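Long-range contacts in Ribose/Galactose Isomerase (Vibrio parahaemolyticus, PDB 3ONO), which probably interconverts an aldose and a ketose, as expected for a sugar-phosphate isomerase of the LacAB/RpiB family: residues Tyr51-Leu62 / Gly79-Val90; Val172-Val183 / Glu204-Leu212. One frame throughout, in Å; residues are numbered along the deposited sequence. Where two conformers were deposited one is given.

Contact 1: Tyr51-Leu62 / Gly79-Val90; sequences YIHLGIMASILL and GALMSCNLHPGV
Helix 51-62 runs beside helix 79-85 at a crossing angle of -41°, and where Gly55 meets Cys84 their CA atoms come to 4.0 Å. Both helices lie in the alpha-beta-alpha sandwich of the LacAB/RpiB fold, next to strand 69-74 of its parallel sheet, on which Leu54, Leu62 and Ala80 rest. The pair illustrates how glycine lets helices approach closely: Gly55 has no side chain, and its CA lies directly on the Cys84 backbone at an axis separation of 7.6 Å. Near Tyr51 the second helix again presents a glycine: the Tyr51 ring lies over Gly79, whose CA stands 3.7 Å from the ring centroid, close to the ring normal, in a CH-pi contact; Ser83 CB sits near the ring plane at its edge. Tyr51 CG is held between its own backbone N and carbonyl carbon (chi1 65°), which swings the ring toward the second helix. Ser83 OG donates a hydrogen bond to Tyr51 O at 2.7 Å, with OG tilted 23° from the carbonyl plane.

Cys84 SG packs on Ala58 CB; further along the chain, His87 takes over. One face of its imidazole is turned to Gly55 O, while Leu86 CD1 lies 3.4 Å above the plane, over the ring centre; Ser59 CB approaches obliquely. A type II turn from His87 to Val90 then brings Val90 against the last turn of helix 51-62: CG2 meets Ser59 CA at 3.6 Å, and CG1 touches Ala58 CB and Leu62 CD1. Ser59 OG is hydrogen-bonded to Asn63 ND2 and also to a water that lies 2.8 Å from His87 ND1 and bridges the two side chains.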
loop_
_atom_site.group_PDB
_atom_site.type_symbol
_atom_site.label_atom_id
_atom_site.label_comp_id
_atom_site.label_asym_id
_atom_site.label_seq_id
_atom_site.Cartn_x
_atom_site.Cartn_y
_atom_site.Cartn_z
ATOM N N TYR A 51 5.199 -13.958 19.696
ATOM C CA TYR A 51 4.617 -14.555 18.497
ATOM C C TYR A 51 4.894 -16.050 18.380
ATOM O O TYR A 51 4.210 -16.733 17.625
ATOM C CB TYR A 51 5.042 -13.814 17.219
ATOM C CG TYR A 51 6.511 -13.875 16.884
ATOM C CD1 TYR A 51 7.070 -15.011 16.286
ATOM C CD2 TYR A 51 7.347 -12.769 17.123
ATOM C CE1 TYR A 51 8.413 -15.047 15.938
ATOM C CE2 TYR A 51 8.697 -12.806 16.789
ATOM C CZ TYR A 51 9.225 -13.958 16.211
ATOM O OH TYR A 51 10.556 -14.013 15.856
ATOM N N ILE A 52 5.858 -16.576 19.144
ATOM C CA ILE A 52 6.067 -18.015 19.168
ATOM C C ILE A 52 4.871 -18.705 19.815
ATOM O O ILE A 52 4.349 -19.696 19.303
ATOM C CB ILE A 52 7.350 -18.409 19.968
ATOM C CG1 ILE A 52 8.589 -17.783 19.332
ATOM C CG2 ILE A 52 7.496 -19.953 20.025
ATOM C CD1 ILE A 52 8.866 -18.236 17.900
ATOM N N HIS A 53 4.422 -18.180 20.950
ATOM C CA HIS A 53 3.295 -18.781 21.647
ATOM C C HIS A 53 2.043 -18.694 20.787
ATOM O O HIS A 53 1.213 -19.594 20.811
ATOM C CB HIS A 53 3.061 -18.101 22.992
ATOM C CG HIS A 53 4.270 -18.109 23.873
ATOM N ND1 HIS A 53 4.983 -16.961 24.168
ATOM C CD2 HIS A 53 4.909 -19.128 24.501
ATOM C CE1 HIS A 53 6.000 -17.276 24.954
ATOM N NE2 HIS A 53 5.979 -18.586 25.170
ATOM N N LEU A 54 1.905 -17.606 20.031
ATOM C CA LEU A 54 0.726 -17.466 19.184
ATOM C C LEU A 54 0.548 -18.656 18.237
ATOM O O LEU A 54 -0.572 -19.167 18.058
ATOM C CB LEU A 54 0.783 -16.151 18.377
ATOM C CG LEU A 54 0.820 -14.860 19.198
ATOM C CD1 LEU A 54 0.879 -13.629 18.263
ATOM C CD2 LEU A 54 -0.382 -14.747 20.145
ATOM N N GLY A 55 1.621 -19.075 17.586
ATOM C CA GLY A 55 1.523 -20.187 16.657
ATOM C C GLY A 55 1.074 -21.462 17.356
ATOM O O GLY A 55 0.264 -22.240 16.827
ATOM N N ILE A 56 1.619 -21.700 18.546
ATOM C CA ILE A 56 1.260 -22.911 19.299
ATOM C C ILE A 56 -0.217 -22.866 19.693
ATOM O O ILE A 56 -0.946 -23.863 19.568
ATOM C CB ILE A 56 2.140 -23.046 20.563
ATOM C CG1 ILE A 56 3.590 -23.274 20.154
ATOM C CG2 ILE A 56 1.651 -24.201 21.456
ATOM C CD1 ILE A 56 4.591 -22.951 21.263
HETATM N N MSE A 57 -0.655 -21.702 20.164
HETATM C CA MSE A 57 -2.072 -21.487 20.469
HETATM C C MSE A 57 -2.959 -21.689 19.251
HETATM O O MSE A 57 -4.023 -22.305 19.346
HETATM C CB MSE A 57 -2.285 -20.085 21.068
HETATM C CG MSE A 57 -1.457 -19.902 22.317
HETATM SE SE MSE A 57 -1.175 -18.047 22.795
HETATM C CE MSE A 57 -2.868 -17.850 23.690
ATOM N N ALA A 58 -2.534 -21.196 18.094
ATOM C CA ALA A 58 -3.370 -21.375 16.907
ATOM C C ALA A 58 -3.478 -22.860 16.588
ATOM O O ALA A 58 -4.562 -23.360 16.245
ATOM C CB ALA A 58 -2.788 -20.617 15.724
ATOM N N SER A 59 -2.360 -23.573 16.700
ATOM C CA SER A 59 -2.405 -25.019 16.425
ATOM C C SER A 59 -3.356 -25.722 17.385
ATOM O O SER A 59 -4.208 -26.511 16.963
ATOM C CB SER A 59 -1.023 -25.687 16.515
ATOM O OG SER A 59 -1.161 -27.095 16.292
ATOM N N ILE A 60 -3.234 -25.431 18.673
ATOM C CA ILE A 60 -4.046 -26.174 19.644
ATOM C C ILE A 60 -5.526 -25.887 19.411
ATOM O O ILE A 60 -6.351 -26.809 19.381
ATOM C CB ILE A 60 -3.628 -25.867 21.079
ATOM C CG1 ILE A 60 -2.234 -26.464 21.325
ATOM C CG2 ILE A 60 -4.650 -26.454 22.080
ATOM C CD1 ILE A 60 -1.559 -25.987 22.603
ATOM N N LEU A 61 -5.862 -24.616 19.197
ATOM C CA LEU A 61 -7.263 -24.267 19.020
ATOM C C LEU A 61 -7.824 -24.751 17.689
ATOM O O LEU A 61 -8.975 -25.161 17.627
ATOM C CB LEU A 61 -7.484 -22.770 19.218
ATOM C CG LEU A 61 -7.209 -22.172 20.600
ATOM C CD1 LEU A 61 -7.360 -20.650 20.600
ATOM C CD2 LEU A 61 -8.129 -22.786 21.664
ATOM N N LEU A 62 -7.038 -24.682 16.612
ATOM C CA LEU A 62 -7.553 -25.102 15.306
ATOM C C LEU A 62 -7.562 -26.618 15.181
ATOM O O LEU A 62 -8.536 -27.208 14.730
ATOM C CB LEU A 62 -6.748 -24.469 14.158
ATOM C CG LEU A 62 -7.009 -22.972 13.974
ATOM C CD1 LEU A 62 -5.895 -22.327 13.161
ATOM C CD2 LEU A 62 -8.374 -22.698 13.319
ATOM N N GLY A 79 6.463 -12.392 12.032
ATOM C CA GLY A 79 6.745 -13.420 13.031
ATOM C C GLY A 79 5.516 -14.280 13.271
ATOM O O GLY A 79 5.581 -15.513 13.291
ATOM N N ALA A 80 4.368 -13.637 13.456
ATOM C CA ALA A 80 3.165 -14.410 13.768
ATOM C C ALA A 80 2.770 -15.313 12.592
ATOM O O ALA A 80 2.355 -16.443 12.785
ATOM C CB ALA A 80 2.008 -13.479 14.156
ATOM N N LEU A 81 2.907 -14.806 11.376
ATOM C CA LEU A 81 2.552 -15.573 10.179
ATOM C C LEU A 81 3.452 -16.796 10.024
ATOM O O LEU A 81 2.990 -17.914 9.711
ATOM C CB LEU A 81 2.692 -14.637 8.975
ATOM C CG LEU A 81 2.888 -15.013 7.518
ATOM C CD1 LEU A 81 2.975 -13.702 6.768
ATOM C CD2 LEU A 81 4.135 -15.821 7.260
HETATM N N MSE A 82 4.746 -16.608 10.263
HETATM C CA MSE A 82 5.682 -17.724 10.080
HETATM C C MSE A 82 5.569 -18.730 11.226
HETATM O O MSE A 82 5.716 -19.951 11.021
HETATM C CB MSE A 82 7.096 -17.197 9.913
HETATM C CG MSE A 82 7.207 -16.320 8.658
HETATM SE SE MSE A 82 9.024 -15.737 8.359
HETATM C CE MSE A 82 9.286 -14.906 10.094
ATOM N N SER A 83 5.265 -18.211 12.416
ATOM C CA SER A 83 5.050 -19.047 13.617
ATOM C C SER A 83 3.792 -19.907 13.482
ATOM O O SER A 83 3.774 -21.066 13.889
ATOM C CB SER A 83 4.939 -18.132 14.856
ATOM O OG SER A 83 4.596 -18.875 16.029
ATOM N N CYS A 84 2.735 -19.357 12.895
ATOM C CA CYS A 84 1.510 -20.156 12.661
ATOM C C CYS A 84 1.712 -21.212 11.574
ATOM O O CYS A 84 1.297 -22.374 11.725
ATOM C CB CYS A 84 0.361 -19.234 12.241
ATOM S SG CYS A 84 -0.325 -18.293 13.623
ATOM N N ASN A 85 2.305 -20.807 10.454
ATOM C CA ASN A 85 2.368 -21.702 9.289
ATOM C C ASN A 85 3.206 -22.958 9.481
ATOM O O ASN A 85 3.007 -23.956 8.775
ATOM C CB ASN A 85 2.819 -20.941 8.035
ATOM C CG ASN A 85 1.644 -20.228 7.331
ATOM O OD1 ASN A 85 0.715 -20.891 6.873
ATOM N ND2 ASN A 85 1.678 -18.897 7.258
ATOM N N LEU A 86 4.126 -22.955 10.443
ATOM C CA LEU A 86 4.901 -24.178 10.674
ATOM C C LEU A 86 4.026 -25.315 11.173
ATOM O O LEU A 86 4.351 -26.483 10.980
ATOM C CB LEU A 86 6.047 -23.946 11.675
ATOM C CG LEU A 86 5.636 -23.693 13.128
ATOM C CD1 LEU A 86 5.653 -25.012 13.937
ATOM C CD2 LEU A 86 6.597 -22.679 13.773
ATOM N N HIS A 87 2.913 -24.993 11.821
ATOM C CA HIS A 87 2.102 -26.049 12.448
ATOM C C HIS A 87 1.174 -26.735 11.464
ATOM O O HIS A 87 0.500 -26.074 10.683
ATOM C CB HIS A 87 1.264 -25.467 13.588
ATOM C CG HIS A 87 2.086 -24.906 14.707
ATOM N ND1 HIS A 87 2.573 -25.686 15.741
ATOM C CD2 HIS A 87 2.505 -23.641 14.953
ATOM C CE1 HIS A 87 3.259 -24.917 16.573
ATOM N NE2 HIS A 87 3.239 -23.673 16.111
ATOM N N PRO A 88 1.116 -28.071 11.513
ATOM C CA PRO A 88 0.119 -28.715 10.647
ATOM C C PRO A 88 -1.277 -28.242 11.021
ATOM O O PRO A 88 -1.573 -27.958 12.199
ATOM C CB PRO A 88 0.292 -30.224 10.967
ATOM C CG PRO A 88 0.864 -30.249 12.389
ATOM C CD PRO A 88 1.742 -28.988 12.483
ATOM N N GLY A 89 -2.155 -28.169 10.026
ATOM C CA GLY A 89 -3.520 -27.777 10.280
ATOM C C GLY A 89 -3.730 -26.273 10.422
ATOM O O GLY A 89 -4.858 -25.833 10.626
ATOM N N VAL A 90 -2.649 -25.494 10.340
ATOM C CA VAL A 90 -2.740 -24.033 10.446
ATOM C C VAL A 90 -2.262 -23.404 9.156
ATOM O O VAL A 90 -1.080 -23.485 8.831
ATOM C CB VAL A 90 -1.867 -23.503 11.600
ATOM C CG1 VAL A 90 -2.058 -21.982 11.751
ATOM C CG2 VAL A 90 -2.232 -24.244 12.904
HETATM O O HOH W 1 1.167 -28.061 15.927
#

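Contact 2: Val172-Val183 / Glu204-Leu212; sequences VEGLRAIDQELV and EIAEYVKSL
Tyr208 is a knob set in a hole between Val172, Leu175 and Arg176 of one helix and Val183 of the next, within the helical C-terminal part of the chain. Helices 172-177 and 204-212 run nearly parallel, 18° apart, with axes 11.1 Å from each other, a separation that the tyrosine side chain fills.

The apolar contacts begin with the ring: Tyr208 CG is anti to the backbone N (chi1 166°), directing the ring toward helix 172-177, and Leu175 CB meets its CE2 at 3.7 Å. Val172 CG2 packs on Ile205 CG1 at one end; at the other, Val183 CG1 presses on Leu212 CD1 at 3.4 Å, tighter than usual for two carbons.

Among the polar groups, the Gln180 side chain comes to the hydroxyl end of Tyr208 from the opposite direction. The extended Arg176 chain slides past the ring, and Tyr208 CD1 lies over one face of its guanidinium, the two planes 74° apart. Arg176 and Glu204 bear opposite charges but are joined indirectly: a water in the guanidinium plane accepts from Arg176 NH2 at 2.8 Å and donates to Glu204 OE2.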
loop_
_atom_site.group_PDB
_atom_site.type_symbol
_atom_site.label_atom_id
_atom_site.label_comp_id
_atom_site.label_asym_id
_atom_site.label_seq_id
_atom_site.Cartn_x
_atom_site.Cartn_y
_atom_site.Cartn_z
ATOM N N VAL A 172 0.028 -34.129 18.405
ATOM C CA VAL A 172 0.439 -34.189 19.798
ATOM C C VAL A 172 1.920 -34.505 19.952
ATOM O O VAL A 172 2.597 -33.869 20.763
ATOM C CB VAL A 172 -0.468 -35.101 20.628
ATOM C CG1 VAL A 172 0.069 -35.220 22.040
ATOM C CG2 VAL A 172 -1.875 -34.524 20.633
ATOM N N GLU A 173 2.436 -35.446 19.159
ATOM C CA GLU A 173 3.860 -35.765 19.198
ATOM C C GLU A 173 4.682 -34.513 18.941
ATOM O O GLU A 173 5.701 -34.285 19.586
ATOM C CB GLU A 173 4.250 -36.812 18.152
ATOM C CG GLU A 173 5.727 -37.209 18.269
ATOM C CD GLU A 173 6.155 -38.331 17.321
ATOM O OE1 GLU A 173 5.277 -39.054 16.803
ATOM O OE2 GLU A 173 7.382 -38.490 17.106
ATOM N N GLY A 174 4.260 -33.732 17.953
ATOM C CA GLY A 174 4.966 -32.496 17.630
ATOM C C GLY A 174 4.948 -31.499 18.777
ATOM O O GLY A 174 5.966 -30.851 19.086
ATOM N N LEU A 175 3.803 -31.373 19.429
ATOM C CA LEU A 175 3.688 -30.428 20.527
ATOM C C LEU A 175 4.601 -30.880 21.663
ATOM O O LEU A 175 5.199 -30.061 22.357
ATOM C CB LEU A 175 2.249 -30.331 21.018
ATOM C CG LEU A 175 1.285 -29.596 20.083
ATOM C CD1 LEU A 175 -0.130 -29.687 20.639
ATOM C CD2 LEU A 175 1.719 -28.125 19.854
ATOM N N ARG A 176 4.716 -32.192 21.844
ATOM C CA ARG A 176 5.582 -32.705 22.905
ATOM C C ARG A 176 7.052 -32.446 22.632
ATOM O O ARG A 176 7.865 -32.461 23.562
ATOM C CB ARG A 176 5.387 -34.208 23.098
ATOM C CG ARG A 176 4.043 -34.631 23.640
ATOM C CD ARG A 176 4.078 -36.163 23.998
ATOM N NE ARG A 176 2.717 -36.650 24.211
ATOM C CZ ARG A 176 2.046 -36.522 25.353
ATOM N NH1 ARG A 176 2.626 -35.958 26.411
ATOM N NH2 ARG A 176 0.799 -36.982 25.445
ATOM N N ALA A 177 7.405 -32.272 21.357
ATOM C CA ALA A 177 8.795 -32.054 20.965
ATOM C C ALA A 177 9.178 -30.592 21.133
ATOM O O ALA A 177 10.368 -30.276 21.229
ATOM C CB ALA A 177 9.043 -32.483 19.524
ATOM N N ILE A 178 8.182 -29.696 21.123
ATOM C CA ILE A 178 8.466 -28.279 21.380
ATOM C C ILE A 178 8.959 -28.160 22.818
ATOM O O ILE A 178 8.601 -28.962 23.661
ATOM C CB ILE A 178 7.191 -27.437 21.193
ATOM C CG1 ILE A 178 6.711 -27.560 19.743
ATOM C CG2 ILE A 178 7.431 -25.958 21.587
ATOM C CD1 ILE A 178 5.366 -26.885 19.489
ATOM N N ASP A 179 9.808 -27.174 23.097
ATOM C CA ASP A 179 10.198 -26.893 24.477
ATOM C C ASP A 179 8.929 -26.771 25.292
ATOM O O ASP A 179 8.079 -25.935 25.004
ATOM C CB ASP A 179 10.987 -25.568 24.527
ATOM C CG ASP A 179 11.202 -25.039 25.948
ATOM O OD1 ASP A 179 11.181 -25.812 26.934
ATOM O OD2 ASP A 179 11.437 -23.822 26.074
ATOM N N GLN A 180 8.765 -27.627 26.304
ATOM C CA GLN A 180 7.472 -27.637 26.980
ATOM C C GLN A 180 7.192 -26.374 27.768
ATOM O O GLN A 180 6.039 -26.065 28.062
ATOM C CB GLN A 180 7.313 -28.890 27.866
ATOM C CG GLN A 180 7.314 -30.203 27.072
ATOM C CD GLN A 180 6.147 -30.287 26.091
ATOM O OE1 GLN A 180 6.275 -29.917 24.908
ATOM N NE2 GLN A 180 4.997 -30.744 26.580
ATOM N N GLU A 181 8.232 -25.628 28.113
ATOM C CA GLU A 181 8.023 -24.306 28.707
ATOM C C GLU A 181 7.185 -23.416 27.764
ATOM O O GLU A 181 6.309 -22.678 28.202
ATOM C CB GLU A 181 9.364 -23.610 28.960
ATOM C CG GLU A 181 9.771 -23.452 30.429
ATOM C CD GLU A 181 10.371 -22.055 30.717
ATOM O OE1 GLU A 181 11.610 -21.856 30.566
ATOM O OE2 GLU A 181 9.586 -21.150 31.091
ATOM N N LEU A 182 7.488 -23.481 26.476
ATOM C CA LEU A 182 6.744 -22.688 25.499
ATOM C C LEU A 182 5.288 -23.101 25.491
ATOM O O LEU A 182 4.413 -22.252 25.473
ATOM C CB LEU A 182 7.304 -22.850 24.093
ATOM C CG LEU A 182 8.657 -22.227 23.776
ATOM C CD1 LEU A 182 9.085 -22.671 22.393
ATOM C CD2 LEU A 182 8.598 -20.688 23.847
ATOM N N VAL A 183 5.017 -24.403 25.501
ATOM C CA VAL A 183 3.630 -24.832 25.384
ATOM C C VAL A 183 2.860 -24.495 26.658
ATOM O O VAL A 183 1.699 -24.068 26.594
ATOM C CB VAL A 183 3.507 -26.324 25.058
ATOM C CG1 VAL A 183 2.054 -26.660 24.725
ATOM C CG2 VAL A 183 4.438 -26.690 23.893
ATOM N N GLU A 204 -7.568 -36.269 22.881
ATOM C CA GLU A 204 -6.141 -36.447 23.093
ATOM C C GLU A 204 -5.454 -35.098 23.345
ATOM O O GLU A 204 -4.530 -34.998 24.168
ATOM C CB GLU A 204 -5.455 -37.186 21.938
ATOM C CG GLU A 204 -3.978 -37.469 22.266
ATOM C CD GLU A 204 -3.177 -38.113 21.135
ATOM O OE1 GLU A 204 -3.642 -38.075 19.970
ATOM O OE2 GLU A 204 -2.068 -38.647 21.425
ATOM N N ILE A 205 -5.914 -34.071 22.635
ATOM C CA ILE A 205 -5.343 -32.734 22.807
ATOM C C ILE A 205 -5.726 -32.157 24.173
ATOM O O ILE A 205 -4.876 -31.635 24.896
ATOM C CB ILE A 205 -5.760 -31.795 21.674
ATOM C CG1 ILE A 205 -5.278 -32.361 20.335
ATOM C CG2 ILE A 205 -5.187 -30.395 21.914
ATOM C CD1 ILE A 205 -5.589 -31.452 19.134
ATOM N N ALA A 206 -6.994 -32.295 24.545
ATOM C CA ALA A 206 -7.438 -31.841 25.855
ATOM C C ALA A 206 -6.615 -32.504 26.962
ATOM O O ALA A 206 -6.141 -31.838 27.888
ATOM C CB ALA A 206 -8.905 -32.139 26.044
ATOM N N GLU A 207 -6.437 -33.815 26.873
ATOM C CA GLU A 207 -5.691 -34.517 27.911
ATOM C C GLU A 207 -4.247 -34.038 27.975
ATOM O O GLU A 207 -3.686 -33.876 29.061
ATOM C CB GLU A 207 -5.768 -36.033 27.720
ATOM C CG GLU A 207 -7.109 -36.628 28.143
ATOM C CD GLU A 207 -7.474 -36.302 29.587
ATOM O OE1 GLU A 207 -6.676 -36.629 30.493
ATOM O OE2 GLU A 207 -8.555 -35.710 29.811
ATOM N N TYR A 208 -3.650 -33.792 26.811
ATOM C CA TYR A 208 -2.285 -33.288 26.770
ATOM C C TYR A 208 -2.208 -31.903 27.403
ATOM O O TYR A 208 -1.334 -31.649 28.232
ATOM C CB TYR A 208 -1.756 -33.228 25.331
ATOM C CG TYR A 208 -0.489 -32.418 25.208
ATOM C CD1 TYR A 208 0.695 -32.852 25.791
ATOM C CD2 TYR A 208 -0.477 -31.210 24.497
ATOM C CE1 TYR A 208 1.859 -32.117 25.690
ATOM C CE2 TYR A 208 0.687 -30.468 24.384
ATOM C CZ TYR A 208 1.847 -30.920 24.977
ATOM O OH TYR A 208 3.003 -30.190 24.883
ATOM N N VAL A 209 -3.104 -31.006 26.992
ATOM C CA VAL A 209 -3.153 -29.660 27.571
ATOM C C VAL A 209 -3.346 -29.726 29.092
ATOM O O VAL A 209 -2.620 -29.074 29.842
ATOM C CB VAL A 209 -4.228 -28.787 26.918
ATOM C CG1 VAL A 209 -4.386 -27.475 27.680
ATOM C CG2 VAL A 209 -3.866 -28.529 25.448
ATOM N N LYS A 210 -4.296 -30.540 29.545
ATOM C CA LYS A 210 -4.526 -30.718 30.987
ATOM C C LYS A 210 -3.250 -31.107 31.739
ATOM O O LYS A 210 -2.987 -30.607 32.837
ATOM C CB LYS A 210 -5.615 -31.767 31.251
ATOM C CG LYS A 210 -7.022 -31.270 30.968
ATOM C CD LYS A 210 -8.105 -32.264 31.392
ATOM C CE LYS A 210 -9.492 -31.709 31.049
ATOM N NZ LYS A 210 -10.612 -32.425 31.720
ATOM N N SER A 211 -2.459 -31.989 31.140
ATOM C CA SER A 211 -1.243 -32.464 31.774
ATOM C C SER A 211 -0.206 -31.364 31.993
ATOM O O SER A 211 0.694 -31.508 32.827
ATOM C CB SER A 211 -0.642 -33.627 30.976
ATOM O OG SER A 211 0.106 -33.179 29.855
ATOM N N LEU A 212 -0.306 -30.276 31.227
ATOM C CA LEU A 212 0.613 -29.155 31.387
ATOM C C LEU A 212 0.214 -28.214 32.535
ATOM O O LEU A 212 1.038 -27.438 33.026
ATOM C CB LEU A 212 0.711 -28.352 30.077
ATOM C CG LEU A 212 1.206 -29.110 28.837
ATOM C CD1 LEU A 212 1.068 -28.200 27.601
ATOM C CD2 LEU A 212 2.634 -29.568 29.011
HETATM O O HOH W 2 -1.071 -38.276 23.730
#

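The two contacts follow one another along the chain, their centres 14 Å apart; helix 51-62 makes most of the junction, and Ile178 also reaches His87. While one side of that helix faces 79-90, residues pointing away from that segment meet 172-183: Ile60 CG1 touches Leu175 CD1 at 3.9 Å, Ile56 CD1 meets Leu182 CB at 3.9 Å, and His53 CD2 lies 3.3 Å from Leu182 O. Leu175 thus packs on both Ile60 and the Tyr208 ring. The centre of contact 1 is about 7 Å from that of the chain, that of contact 2 about 19 Å. A glycerol, probably from the crystallisation liquor, lies about 4 Å from Gly89. Both contacts also touch the second subunit.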